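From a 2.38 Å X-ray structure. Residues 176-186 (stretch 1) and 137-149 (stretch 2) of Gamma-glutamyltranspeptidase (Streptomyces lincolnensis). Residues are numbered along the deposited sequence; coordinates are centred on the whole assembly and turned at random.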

ATOM      1  N   ALA A 176      -4.211  29.323  -1.814  1.00 36.30           N
ATOM      2  CA  ALA A 176      -3.827  28.117  -2.542  1.00 37.08           C
ATOM      3  C   ALA A 176      -4.178  26.848  -1.741  1.00 37.49           C
ATOM      4  O   ALA A 176      -4.328  26.916  -0.513  1.00 36.75           O
ATOM      5  CB  ALA A 176      -2.335  28.143  -2.850  1.00 36.55           C
ATOM      6  N   PRO A 177      -4.317  25.685  -2.430  1.00 37.74           N
ATOM      7  CA  PRO A 177      -4.529  24.408  -1.741  1.00 36.62           C
ATOM      8  C   PRO A 177      -3.388  24.061  -0.793  1.00 35.32           C
ATOM      9  O   PRO A 177      -2.219  24.236  -1.140  1.00 31.83           O
ATOM     10  CB  PRO A 177      -4.592  23.392  -2.885  1.00 37.48           C
ATOM     11  CG  PRO A 177      -5.077  24.171  -4.046  1.00 38.27           C
ATOM     12  CD  PRO A 177      -4.434  25.518  -3.893  1.00 38.31           C
ATOM     13  N   ARG A 178      -3.745  23.603   0.402  1.00 36.20           N
ATOM     14  CA  ARG A 178      -2.765  23.201   1.416  1.00 37.14           C
ATOM     15  C   ARG A 178      -2.962  21.713   1.749  1.00 34.79           C
ATOM     16  O   ARG A 178      -4.105  21.245   1.864  1.00 32.53           O
ATOM     17  CB  ARG A 178      -2.866  24.039   2.711  1.00 38.91           C
ATOM     18  CG  ARG A 178      -3.689  25.321   2.645  1.00 40.27           C
ATOM     19  CD  ARG A 178      -3.509  26.151   3.915  1.00 40.86           C
ATOM     20  N   PRO A 179      -1.853  20.970   1.915  1.00 33.55           N
ATOM     21  CA  PRO A 179      -2.004  19.607   2.391  1.00 33.81           C
ATOM     22  C   PRO A 179      -2.542  19.581   3.824  1.00 34.89           C
ATOM     23  O   PRO A 179      -2.408  20.558   4.572  1.00 33.63           O
ATOM     24  CB  PRO A 179      -0.587  19.036   2.300  1.00 33.52           C
ATOM     25  CG  PRO A 179       0.320  20.206   2.314  1.00 33.84           C
ATOM     26  CD  PRO A 179      -0.441  21.318   1.669  1.00 33.95           C
ATOM     27  N   GLY A 180      -3.209  18.484   4.164  1.00 37.13           N
ATOM     28  CA  GLY A 180      -3.875  18.346   5.454  1.00 37.60           C
ATOM     29  C   GLY A 180      -5.233  19.023   5.562  1.00 38.16           C
ATOM     30  O   GLY A 180      -5.911  18.843   6.565  1.00 38.98           O
ATOM     31  N   GLU A 181      -5.630  19.800   4.554  1.00 39.86           N
ATOM     32  CA  GLU A 181      -6.931  20.483   4.534  1.00 41.58           C
ATOM     33  C   GLU A 181      -7.700  19.948   3.359  1.00 38.70           C
ATOM     34  O   GLU A 181      -7.089  19.575   2.354  1.00 38.86           O
ATOM     35  CB  GLU A 181      -6.781  21.996   4.320  1.00 44.73           C
ATOM     36  CG  GLU A 181      -5.677  22.680   5.117  1.00 48.66           C
ATOM     37  CD  GLU A 181      -6.190  23.585   6.220  1.00 52.38           C
ATOM     38  OE1 GLU A 181      -5.613  24.684   6.395  1.00 54.63           O
ATOM     39  OE2 GLU A 181      -7.169  23.205   6.901  1.00 54.09           O
ATOM     40  N   LEU A 182      -9.028  19.954   3.464  1.00 35.48           N
ATOM     41  CA  LEU A 182      -9.891  19.503   2.371  1.00 34.30           C
ATOM     42  C   LEU A 182      -9.893  20.474   1.191  1.00 33.33           C
ATOM     43  O   LEU A 182     -10.277  21.620   1.338  1.00 32.33           O
ATOM     44  CB  LEU A 182     -11.325  19.285   2.858  1.00 34.16           C
ATOM     45  CG  LEU A 182     -11.523  18.216   3.942  1.00 34.81           C
ATOM     46  CD1 LEU A 182     -12.973  18.184   4.415  1.00 34.85           C
ATOM     47  CD2 LEU A 182     -11.092  16.829   3.481  1.00 34.20           C
ATOM     48  N   LEU A 183      -9.438  19.995   0.036  1.00 33.91           N
ATOM     49  CA  LEU A 183      -9.477  20.741  -1.222  1.00 34.72           C
ATOM     50  C   LEU A 183     -10.759  20.370  -1.941  1.00 35.03           C
ATOM     51  O   LEU A 183     -11.038  19.186  -2.110  1.00 34.42           O
ATOM     52  CB  LEU A 183      -8.284  20.371  -2.107  1.00 35.13           C
ATOM     53  CG  LEU A 183      -8.343  20.772  -3.585  1.00 35.74           C
ATOM     54  CD1 LEU A 183      -8.489  22.283  -3.760  1.00 36.28           C
ATOM     55  CD2 LEU A 183      -7.096  20.269  -4.294  1.00 35.78           C
ATOM     56  N   ARG A 184     -11.513  21.374  -2.386  1.00 34.84           N
ATOM     57  CA  ARG A 184     -12.770  21.154  -3.103  1.00 35.23           C
ATOM     58  C   ARG A 184     -12.798  21.774  -4.489  1.00 34.03           C
ATOM     59  O   ARG A 184     -12.070  22.721  -4.785  1.00 33.32           O
ATOM     60  CB  ARG A 184     -13.931  21.730  -2.315  1.00 36.66           C
ATOM     61  CG  ARG A 184     -14.373  20.883  -1.151  1.00 38.08           C
ATOM     62  CD  ARG A 184     -15.458  21.610  -0.374  1.00 39.71           C
ATOM     63  NE  ARG A 184     -15.652  20.993   0.934  1.00 40.98           N
ATOM     64  CZ  ARG A 184     -14.927  21.262   2.020  1.00 41.82           C
ATOM     65  NH1 ARG A 184     -13.937  22.166   1.992  1.00 41.35           N
ATOM     66  NH2 ARG A 184     -15.193  20.618   3.152  1.00 42.16           N
ATOM     67  N   ASN A 185     -13.663  21.209  -5.324  1.00 32.60           N
ATOM     68  CA  ASN A 185     -14.046  21.799  -6.590  1.00 32.31           C
ATOM     69  C   ASN A 185     -15.561  21.591  -6.746  1.00 30.38           C
ATOM     70  O   ASN A 185     -15.994  20.670  -7.442  1.00 28.77           O
ATOM     71  CB  ASN A 185     -13.246  21.179  -7.743  1.00 33.26           C
ATOM     72  CG  ASN A 185     -13.464  21.897  -9.071  1.00 34.19           C
ATOM     73  OD1 ASN A 185     -14.489  22.554  -9.293  1.00 35.03           O
ATOM     74  ND2 ASN A 185     -12.503  21.753  -9.972  1.00 34.28           N
ATOM     75  N   PRO A 186     -16.369  22.445  -6.086  1.00 30.20           N
ATOM     76  CA  PRO A 186     -17.839  22.292  -6.149  1.00 31.19           C
ATOM     77  C   PRO A 186     -18.439  22.448  -7.548  1.00 31.47           C
ATOM     78  O   PRO A 186     -19.488  21.869  -7.822  1.00 32.30           O
ATOM     79  CB  PRO A 186     -18.374  23.380  -5.199  1.00 30.91           C
ATOM     80  CG  PRO A 186     -17.236  24.314  -4.969  1.00 31.47           C
ATOM     81  CD  PRO A 186     -15.958  23.572  -5.228  1.00 30.81           C
TER
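Stretch 2 137-149: YAEHGHAPVENVG

Stretch 2 lies antiparallel along stretch 1, so that Glu139 sits beside Pro186 at one end and Gly149 beside Pro177 at the other. It enters from a helix that began earlier in the chain and is left by Gly141, crosses the middle as extended loop, and enters a second helix at its far end. Stretch 1 is mostly extended and irregular, bent by a type II turn from Arg178 to Glu181 in which Gly180 takes the positive phi; the turn's own bond, Glu181 N to Arg178 O, is weak at 3.4 Å.

The center is a single antiparallel bridge, and it satisfies both backbone polar groups of two residues. Leu183 N gives its hydrogen to His142 O at 3.0 Å, almost in line, and His142 N returns one to Leu183 O at 3.2 Å. Two residues farther along stretch 1, Asn185 N donates to Ala138 O at 2.9 Å. That acceptor lies in the last turn of the helix, so the extended segment uses a carbonyl near the helix end. The Asn185 side chain is occupied differently: it caps a backbone N just beyond the stretch, at the start of the next helix.

Water adds to the backbone bonds at one site and replaces them at another. Water 1 donates to Tyr137 O at 2.5 Å and to Leu183 O at 2.9 Å, and it also hydrogen-bonds His142 ND1 at 2.5 Å. Leu183 O thus serves both the bridge and the water, while Tyr137 O also receives a weak bond from Gly141 N at 3.1 Å. Near the turn, water 2 accepts from Gly180 N at 2.8 Å and donates to Pro144 O at 2.7 Å, joining two backbones that make no direct hydrogen bond there.

Gly141 is glycine-demanding twice over, by its backbone angles and by its neighbor. It leaves the helix with positive phi, and its CA approaches Leu183 O to 3.2 Å in a CA-H...O contact. A CB here would point toward stretch 1 and fall 2.9 Å from Leu182 CB, while the backbone angles alone already call for glycine. At Gly149, helical in its angles, the neighbor alone gives the reason: its CA lies 3.5 Å from Pro177 O, where a CB would come within 2.2 Å of that oxygen.

Apolar side chains pack beside the bridge. Leu183, with chi1 t and chi2 p, brings CD2 to 3.8 Å from Val148 CG1 and 4.1 Å from Pro144 CB; the same CD2 is 3.9 Å from His142 CE1. Pro177 CB adds a contact of 4.1 Å to Val148 CG1. Pro144, which has no N-H to offer, packs its CD 3.2 Å from Glu181 O.

At the helix end, Arg184 starts sideways but its side chain reaches closer, placing CD 3.1 Å from Glu139 O. Glu139 O lies at the guanidinium edge, near its plane, 3.3 Å from Arg184 NE; the geometry leaves open whether they bond. Together the two stretches bury 772 Å², with paired backbone at the center, one water at the bridge itself and a second near the turn, where no direct hydrogen bond is made.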

ATOM      1  N   TYR A 137     -15.466  13.340  -3.742  1.00 30.13           N
ATOM      2  CA  TYR A 137     -14.201  14.026  -3.462  1.00 31.19           C
ATOM      3  C   TYR A 137     -14.173  15.442  -4.027  1.00 31.90           C
ATOM      4  O   TYR A 137     -13.469  16.307  -3.507  1.00 32.41           O
ATOM      5  CB  TYR A 137     -13.013  13.222  -3.987  1.00 31.22           C
ATOM      6  CG  TYR A 137     -12.795  11.935  -3.221  1.00 31.70           C
ATOM      7  CD1 TYR A 137     -12.500  11.956  -1.854  1.00 31.53           C
ATOM      8  CD2 TYR A 137     -12.892  10.694  -3.850  1.00 31.84           C
ATOM      9  CE1 TYR A 137     -12.310  10.785  -1.137  1.00 30.66           C
ATOM     10  CE2 TYR A 137     -12.708   9.514  -3.133  1.00 31.97           C
ATOM     11  CZ  TYR A 137     -12.409   9.569  -1.779  1.00 30.65           C
ATOM     12  OH  TYR A 137     -12.216   8.414  -1.064  1.00 28.95           O
ATOM     13  N   ALA A 138     -14.941  15.675  -5.083  1.00 31.48           N
ATOM     14  CA  ALA A 138     -15.033  16.992  -5.673  1.00 32.08           C
ATOM     15  C   ALA A 138     -15.800  17.941  -4.767  1.00 31.69           C
ATOM     16  O   ALA A 138     -15.308  19.024  -4.457  1.00 31.19           O
ATOM     17  CB  ALA A 138     -15.689  16.910  -7.036  1.00 32.81           C
ATOM     18  N   GLU A 139     -16.990  17.532  -4.331  1.00 32.56           N
ATOM     19  CA  GLU A 139     -17.823  18.415  -3.498  1.00 34.22           C
ATOM     20  C   GLU A 139     -17.434  18.419  -2.009  1.00 32.90           C
ATOM     21  O   GLU A 139     -17.389  19.483  -1.411  1.00 32.47           O
ATOM     22  CB  GLU A 139     -19.330  18.176  -3.715  1.00 35.76           C
ATOM     23  CG  GLU A 139     -20.003  17.142  -2.834  1.00 37.23           C
ATOM     24  CD  GLU A 139     -21.508  17.110  -3.028  1.00 37.62           C
ATOM     25  OE1 GLU A 139     -22.212  17.993  -2.491  1.00 37.40           O
ATOM     26  OE2 GLU A 139     -21.990  16.188  -3.713  1.00 37.84           O
ATOM     27  N   HIS A 140     -17.140  17.255  -1.430  1.00 32.29           N
ATOM     28  CA  HIS A 140     -16.822  17.156   0.017  1.00 31.85           C
ATOM     29  C   HIS A 140     -15.338  17.179   0.345  1.00 30.95           C
ATOM     30  O   HIS A 140     -14.982  17.351   1.504  1.00 31.69           O
ATOM     31  CB  HIS A 140     -17.440  15.915   0.650  1.00 32.48           C
ATOM     32  CG  HIS A 140     -18.920  15.821   0.468  1.00 33.76           C
ATOM     33  ND1 HIS A 140     -19.800  16.714   1.047  1.00 34.43           N
ATOM     34  CD2 HIS A 140     -19.679  14.939  -0.226  1.00 34.29           C
ATOM     35  CE1 HIS A 140     -21.037  16.382   0.721  1.00 35.37           C
ATOM     36  NE2 HIS A 140     -20.993  15.308  -0.049  1.00 35.24           N
ATOM     37  N   GLY A 141     -14.484  16.947  -0.649  1.00 30.32           N
ATOM     38  CA  GLY A 141     -13.053  17.262  -0.544  1.00 29.90           C
ATOM     39  C   GLY A 141     -12.074  16.120  -0.336  1.00 29.31           C
ATOM     40  O   GLY A 141     -12.459  14.991  -0.026  1.00 28.76           O
ATOM     41  N   HIS A 142     -10.793  16.436  -0.509  1.00 28.44           N
ATOM     42  CA  HIS A 142      -9.717  15.505  -0.185  1.00 29.09           C
ATOM     43  C   HIS A 142      -8.430  16.219   0.238  1.00 28.27           C
ATOM     44  O   HIS A 142      -8.163  17.340  -0.176  1.00 28.01           O
ATOM     45  CB  HIS A 142      -9.436  14.603  -1.383  1.00 29.69           C
ATOM     46  CG  HIS A 142      -8.483  15.197  -2.365  1.00 29.40           C
ATOM     47  ND1 HIS A 142      -8.879  16.096  -3.331  1.00 29.32           N
ATOM     48  CD2 HIS A 142      -7.145  15.040  -2.516  1.00 29.60           C
ATOM     49  CE1 HIS A 142      -7.827  16.459  -4.043  1.00 29.86           C
ATOM     50  NE2 HIS A 142      -6.761  15.837  -3.565  1.00 29.99           N
ATOM     51  N   ALA A 143      -7.625  15.541   1.041  1.00 28.07           N
ATOM     52  CA  ALA A 143      -6.359  16.091   1.512  1.00 28.75           C
ATOM     53  C   ALA A 143      -5.307  15.946   0.415  1.00 28.36           C
ATOM     54  O   ALA A 143      -4.818  14.850   0.167  1.00 29.05           O
ATOM     55  CB  ALA A 143      -5.921  15.390   2.791  1.00 28.78           C
ATOM     56  N   PRO A 144      -4.960  17.053  -0.251  1.00 28.94           N
ATOM     57  CA  PRO A 144      -4.143  16.916  -1.448  1.00 30.14           C
ATOM     58  C   PRO A 144      -2.680  16.685  -1.147  1.00 30.72           C
ATOM     59  O   PRO A 144      -2.208  16.993  -0.061  1.00 30.45           O
ATOM     60  CB  PRO A 144      -4.300  18.272  -2.124  1.00 29.43           C
ATOM     61  CG  PRO A 144      -4.417  19.209  -0.971  1.00 29.40           C
ATOM     62  CD  PRO A 144      -5.190  18.468   0.085  1.00 29.00           C
ATOM     63  N   VAL A 145      -1.984  16.159  -2.141  1.00 32.24           N
ATOM     64  CA  VAL A 145      -0.527  16.077  -2.146  1.00 34.08           C
ATOM     65  C   VAL A 145       0.045  17.496  -2.284  1.00 34.71           C
ATOM     66  O   VAL A 145      -0.600  18.379  -2.860  1.00 34.63           O
ATOM     67  CB  VAL A 145      -0.062  15.179  -3.316  1.00 35.61           C
ATOM     68  CG1 VAL A 145       1.454  15.200  -3.523  1.00 37.33           C
ATOM     69  CG2 VAL A 145      -0.522  13.751  -3.078  1.00 35.85           C
ATOM     70  N   GLU A 146       1.256  17.695  -1.763  1.00 35.48           N
ATOM     71  CA  GLU A 146       1.894  19.026  -1.759  1.00 36.38           C
ATOM     72  C   GLU A 146       2.081  19.625  -3.156  1.00 35.59           C
ATOM     73  O   GLU A 146       1.953  20.839  -3.325  1.00 37.57           O
ATOM     74  CB  GLU A 146       3.198  19.108  -0.918  1.00 38.04           C
ATOM     75  CG  GLU A 146       4.241  18.006  -1.060  1.00 41.08           C
ATOM     76  CD  GLU A 146       3.941  16.799  -0.186  1.00 42.19           C
ATOM     77  OE1 GLU A 146       4.526  16.655   0.910  1.00 40.49           O
ATOM     78  OE2 GLU A 146       3.076  15.998  -0.595  1.00 44.92           O
ATOM     79  N   ASN A 147       2.340  18.782  -4.147  1.00 33.62           N
ATOM     80  CA  ASN A 147       2.437  19.231  -5.543  1.00 32.98           C
ATOM     81  C   ASN A 147       1.220  19.949  -6.141  1.00 31.93           C
ATOM     82  O   ASN A 147       1.382  20.695  -7.097  1.00 31.64           O
ATOM     83  CB  ASN A 147       2.824  18.061  -6.449  1.00 33.37           C
ATOM     84  CG  ASN A 147       4.300  17.714  -6.361  1.00 33.58           C
ATOM     85  OD1 ASN A 147       5.119  18.502  -5.871  1.00 33.54           O
ATOM     86  ND2 ASN A 147       4.649  16.528  -6.848  1.00 33.30           N
ATOM     87  N   VAL A 148       0.023  19.741  -5.605  1.00 30.58           N
ATOM     88  CA  VAL A 148      -1.143  20.473  -6.101  1.00 31.04           C
ATOM     89  C   VAL A 148      -0.956  21.974  -5.851  1.00 31.11           C
ATOM     90  O   VAL A 148      -0.945  22.782  -6.778  1.00 31.09           O
ATOM     91  CB  VAL A 148      -2.453  19.988  -5.443  1.00 31.08           C
ATOM     92  CG1 VAL A 148      -3.639  20.837  -5.882  1.00 31.07           C
ATOM     93  CG2 VAL A 148      -2.718  18.534  -5.792  1.00 31.02           C
ATOM     94  N   GLY A 149      -0.792  22.323  -4.585  1.00 31.12           N
ATOM     95  CA  GLY A 149      -0.657  23.713  -4.178  1.00 30.54           C
ATOM     96  C   GLY A 149       0.621  24.336  -4.686  1.00 30.35           C
ATOM     97  O   GLY A 149       0.620  25.490  -5.115  1.00 29.98           O
TER
HETATM   98  O   HOH W   1     -11.114  17.060  -4.075  1.00 27.90           O
HETATM   99  O   HOH W   2      -2.973  16.277   2.466  1.00 23.10           O